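Local structure of glycosyl hydrolase family 2, TIM barrel domain protein (Parabacteroides merdae ATCC 43184, 6DXU) at residues D[46-50]-D[51-55]; D[570-573]-D[574-578]. The protein probably hydrolyses beta-D-glucuronides as a family 2 glycoside hydrolase, a beta-glucuronidase of the human gut microbiome. All blocks are in the same frame, centred on the assembly; numbering follows the deposited sequence.

Contact 1 of 2, residues D[46-50]-D[51-55]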
# COMPACT_ATOMS: atom_id res chain seq x y z
N GLY D 46 16.89 -10.33 4.84
CA GLY D 46 16.75 -8.95 5.24
C GLY D 46 18.12 -8.32 5.32
O GLY D 46 19.13 -9.01 5.42
N ILE D 47 18.15 -6.98 5.28
CA ILE D 47 19.44 -6.28 5.24
C ILE D 47 20.28 -6.61 6.46
O ILE D 47 21.52 -6.60 6.39
CB ILE D 47 19.22 -4.75 5.08
CG1 ILE D 47 20.56 -4.00 4.92
CG2 ILE D 47 18.46 -4.20 6.26
CD1 ILE D 47 21.43 -4.51 3.77
N TRP D 48 19.64 -6.92 7.60
CA TRP D 48 20.42 -7.24 8.80
C TRP D 48 21.40 -8.39 8.57
O TRP D 48 22.48 -8.42 9.17
CB TRP D 48 19.47 -7.57 9.95
CG TRP D 48 20.21 -7.80 11.25
CD1 TRP D 48 20.21 -8.95 12.00
CD2 TRP D 48 21.03 -6.86 11.96
NE1 TRP D 48 20.99 -8.78 13.12
CE2 TRP D 48 21.52 -7.51 13.11
CE3 TRP D 48 21.42 -5.54 11.70
CZ2 TRP D 48 22.37 -6.88 14.02
CZ3 TRP D 48 22.27 -4.92 12.61
CH2 TRP D 48 22.73 -5.59 13.75
N GLU D 49 21.05 -9.36 7.71
CA GLU D 49 21.96 -10.48 7.49
C GLU D 49 23.25 -10.04 6.82
O GLU D 49 24.27 -10.72 6.97
CB GLU D 49 21.28 -11.57 6.64
CG GLU D 49 20.13 -12.29 7.38
CD GLU D 49 19.72 -13.61 6.71
OE1 GLU D 49 19.84 -13.71 5.47
OE2 GLU D 49 19.24 -14.52 7.43
N ALA D 50 23.24 -8.92 6.10
CA ALA D 50 24.46 -8.46 5.45
C ALA D 50 25.43 -7.78 6.41
O ALA D 50 26.64 -7.75 6.12
CB ALA D 50 24.12 -7.50 4.30
N VAL D 51 24.94 -7.25 7.53
CA VAL D 51 25.74 -6.39 8.40
C VAL D 51 25.79 -6.86 9.84
O VAL D 51 26.49 -6.25 10.66
CB VAL D 51 25.22 -4.93 8.35
CG1 VAL D 51 25.34 -4.37 6.93
CG2 VAL D 51 23.77 -4.86 8.85
N ARG D 52 25.09 -7.94 10.20
CA ARG D 52 25.06 -8.36 11.59
C ARG D 52 26.39 -8.97 12.03
O ARG D 52 27.16 -9.48 11.20
CB ARG D 52 23.94 -9.39 11.80
CG ARG D 52 24.13 -10.71 11.04
CD ARG D 52 22.91 -11.60 11.29
NE ARG D 52 22.91 -12.82 10.49
CZ ARG D 52 21.91 -13.70 10.53
NH1 ARG D 52 20.87 -13.47 11.33
NH2 ARG D 52 21.94 -14.78 9.76
N PRO D 53 26.70 -8.93 13.33
CA PRO D 53 27.91 -9.61 13.80
C PRO D 53 27.85 -11.11 13.50
O PRO D 53 26.80 -11.74 13.61
CB PRO D 53 27.92 -9.35 15.32
CG PRO D 53 26.89 -8.29 15.57
CD PRO D 53 25.94 -8.30 14.41
N ALA D 54 29.00 -11.67 13.12
CA ALA D 54 29.10 -13.07 12.72
C ALA D 54 30.44 -13.61 13.19
O ALA D 54 31.48 -13.23 12.65
CB ALA D 54 28.95 -13.22 11.20
N ALA D 55 30.41 -14.51 14.17
CA ALA D 55 31.62 -15.17 14.65
C ALA D 55 31.99 -16.33 13.73
O ALA D 55 31.12 -16.93 13.11
CB ALA D 55 31.42 -15.68 16.07
O HOH W 1 25.14 -13.03 8.64
O HOH W 2 19.12 -15.83 9.85
O HOH W 3 26.89 -10.72 8.91
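W48 and R52 meet through carbon: CB of R52 sits over one face of the indole, 3.5 Å from the centroid of its five-membered ring and 23° off the normal, a CH-pi contact. With chi1 of R52 at 64°, its CG is wedged between the backbone N and the carbonyl carbon, and from there the chain runs extended to NE, bringing the guanidinium alongside E49 instead of flat on the indole; the indole and guanidinium planes are 81° apart. Other apolar contacts lie around the same ring, V51 CG2 at 3.8 Å from W48 CE3 and P53 CD at 3.9 Å from W48 CZ2.

W48 O takes two backbone donors, V51 N at 3.2 Å and, weakly, R52 N. These bonds belong to the short, weakly bonded helix 48-51, in the sugar-binding domain of the family 2 fold, where I47, A50 and V51 rest on strand 162-169.

The charged pair is looser. E49 OE2 lies 3.6 Å from R52 NH2, well out of the guanidinium plane; no N-H points at it, and the direct attraction is one of charge, while E49 CG packs over the guanidinium centre. Water supplies the directed bonds: one molecule joins E49 OE2 to R52 NH2, and another, lying at the guanidinium edge, joins R52 NE to E49 O. Both charges also serve the subunit interface: E49 OE1 accepts from G45 N and forms a salt bridge with R172 of the second subunit, and R52 NH1 pairs with D436 and the N435 carbonyl of that subunit, whose N435 side chain also receives W48 NE1.

Contact 2 of 2, residues D[570-573]-D[574-578]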
# COMPACT_ATOMS: atom_id res chain seq x y z
N ARG D 570 31.58 -16.56 -48.04
CA ARG D 570 31.03 -16.31 -49.37
C ARG D 570 29.78 -15.44 -49.29
O ARG D 570 29.54 -14.63 -50.19
CB ARG D 570 30.72 -17.64 -50.06
CG ARG D 570 32.00 -18.40 -50.43
CD ARG D 570 31.72 -19.75 -51.06
NE ARG D 570 32.98 -20.38 -51.47
CZ ARG D 570 33.41 -20.45 -52.73
NH1 ARG D 570 32.69 -19.96 -53.73
NH2 ARG D 570 34.57 -21.04 -53.00
N LEU D 571 28.98 -15.62 -48.24
CA LEU D 571 27.79 -14.79 -48.06
C LEU D 571 28.17 -13.32 -47.83
O LEU D 571 27.54 -12.42 -48.39
CB LEU D 571 26.95 -15.32 -46.90
CG LEU D 571 25.65 -14.57 -46.53
CD1 LEU D 571 24.63 -15.55 -45.98
CD2 LEU D 571 25.88 -13.43 -45.51
N ILE D 572 29.16 -13.07 -46.97
CA ILE D 572 29.56 -11.69 -46.70
C ILE D 572 30.17 -11.06 -47.94
O ILE D 572 29.86 -9.90 -48.29
CB ILE D 572 30.53 -11.65 -45.51
CG1 ILE D 572 29.78 -12.06 -44.23
CG2 ILE D 572 31.19 -10.27 -45.38
CD1 ILE D 572 30.71 -12.40 -43.06
N ASP D 573 31.07 -11.79 -48.61
CA ASP D 573 31.68 -11.35 -49.86
C ASP D 573 30.62 -10.84 -50.82
O ASP D 573 30.72 -9.73 -51.36
CB ASP D 573 32.46 -12.55 -50.45
CG ASP D 573 33.32 -12.21 -51.66
OD1 ASP D 573 33.21 -11.12 -52.26
OD2 ASP D 573 34.14 -13.08 -52.01
N TRP D 574 29.56 -11.62 -51.00
CA TRP D 574 28.50 -11.24 -51.93
C TRP D 574 27.84 -9.93 -51.52
O TRP D 574 27.72 -9.00 -52.33
CB TRP D 574 27.45 -12.36 -52.00
CG TRP D 574 26.36 -12.02 -52.96
CD1 TRP D 574 25.18 -11.39 -52.68
CD2 TRP D 574 26.39 -12.21 -54.38
NE1 TRP D 574 24.45 -11.21 -53.83
CE2 TRP D 574 25.18 -11.70 -54.89
CE3 TRP D 574 27.31 -12.78 -55.26
CZ2 TRP D 574 24.86 -11.75 -56.24
CZ3 TRP D 574 27.00 -12.82 -56.61
CH2 TRP D 574 25.78 -12.31 -57.09
N HIS D 575 27.41 -9.83 -50.25
CA HIS D 575 26.76 -8.60 -49.78
C HIS D 575 27.63 -7.38 -50.03
O HIS D 575 27.15 -6.34 -50.50
CB HIS D 575 26.45 -8.71 -48.28
CG HIS D 575 25.23 -9.50 -47.95
ND1 HIS D 575 25.18 -10.87 -48.03
CD2 HIS D 575 24.01 -9.11 -47.50
CE1 HIS D 575 23.98 -11.29 -47.66
NE2 HIS D 575 23.26 -10.24 -47.33
N LEU D 576 28.92 -7.48 -49.71
CA LEU D 576 29.79 -6.31 -49.79
C LEU D 576 30.03 -5.89 -51.24
O LEU D 576 30.12 -4.69 -51.53
CB LEU D 576 31.11 -6.58 -49.08
CG LEU D 576 30.91 -6.87 -47.59
CD1 LEU D 576 32.24 -6.98 -46.87
CD2 LEU D 576 30.02 -5.78 -46.96
N LYS D 577 30.16 -6.84 -52.15
CA LYS D 577 30.36 -6.42 -53.53
C LYS D 577 29.08 -5.86 -54.13
O LYS D 577 29.13 -4.93 -54.94
CB LYS D 577 30.95 -7.57 -54.36
CG LYS D 577 30.02 -8.69 -54.67
CD LYS D 577 29.63 -8.67 -56.13
CE LYS D 577 28.77 -9.88 -56.46
NZ LYS D 577 27.81 -9.60 -57.57
N GLU D 578 27.92 -6.37 -53.70
CA GLU D 578 26.65 -5.78 -54.13
C GLU D 578 26.52 -4.33 -53.66
O GLU D 578 25.99 -3.48 -54.39
CB GLU D 578 25.48 -6.62 -53.62
CG GLU D 578 25.36 -7.99 -54.29
CD GLU D 578 24.93 -7.92 -55.75
OE1 GLU D 578 23.75 -8.22 -56.04
OE2 GLU D 578 25.78 -7.57 -56.59
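H575 grips the carbonyl of L571 twice. Its ring nitrogen ND1 donates to L571 O at 2.8 Å with an N-H...O angle of 163°, and its backbone N donates to the same oxygen at 3.2 Å. The two donors come from opposite faces of the carbonyl plane, whereas the oxygen itself lies at the imidazole edge, in the plane of the ring. The first torsion, chi1 -80°, sets CG beside the backbone N and so folds the ring back along the helix toward the preceding turn. The bond implies a proton on ND1 and restrains rotation of the ring, which also stacks on W515. A leucine here would probably leave L571 O with its backbone donor alone and forfeit the ring stack on W515.

Other i to i+4 backbone bonds continue the ladder: W574 N to R570 O at 3.1 Å, L576 N to I572 O at 3.0 Å and K577 N to D573 O at 3.0 Å. R570 O also accepts from the hydroxyl of Y686. The carboxylate of D573 turns to partners outside the helix, A688 N and the hydroxyls of Y631 and Y661.

Packing follows the same four-residue spacing. L571 CD2 lies 3.6 Å from H575 CE1, the two side chains meeting at a slant. I572 and L576 run side by side in the same direction, CG2 of the first 3.8 Å from CD1 of the second, and both rest on F628 of helix 623-632. Such a histidine, doubling its own helical hydrogen bond through ND1, belongs here to helix 565-579, which lies between the parallel strands 512-513 and 587-589, a beta-alpha-beta connection consistent with the TIM barrel of this family.

Contact 1 and contact 2 come in series along the chain, far apart in sequence and in space: their centres are 60 Å apart, their nearest atoms about 48 Å, and they lie on opposite sides of the chain's centre. They share no sheet or helix. Contact 1 spans the short helix 48-51 and the loop after it in the N-terminal sugar-binding domain, beside an antiparallel sheet, and meets the second subunit; contact 2 lies within helix 565-579, and no other chain of the assembly touches its segments. Together they illustrate how one multidomain enzyme uses local side-chain contacts both at a subunit boundary and inside a single chain.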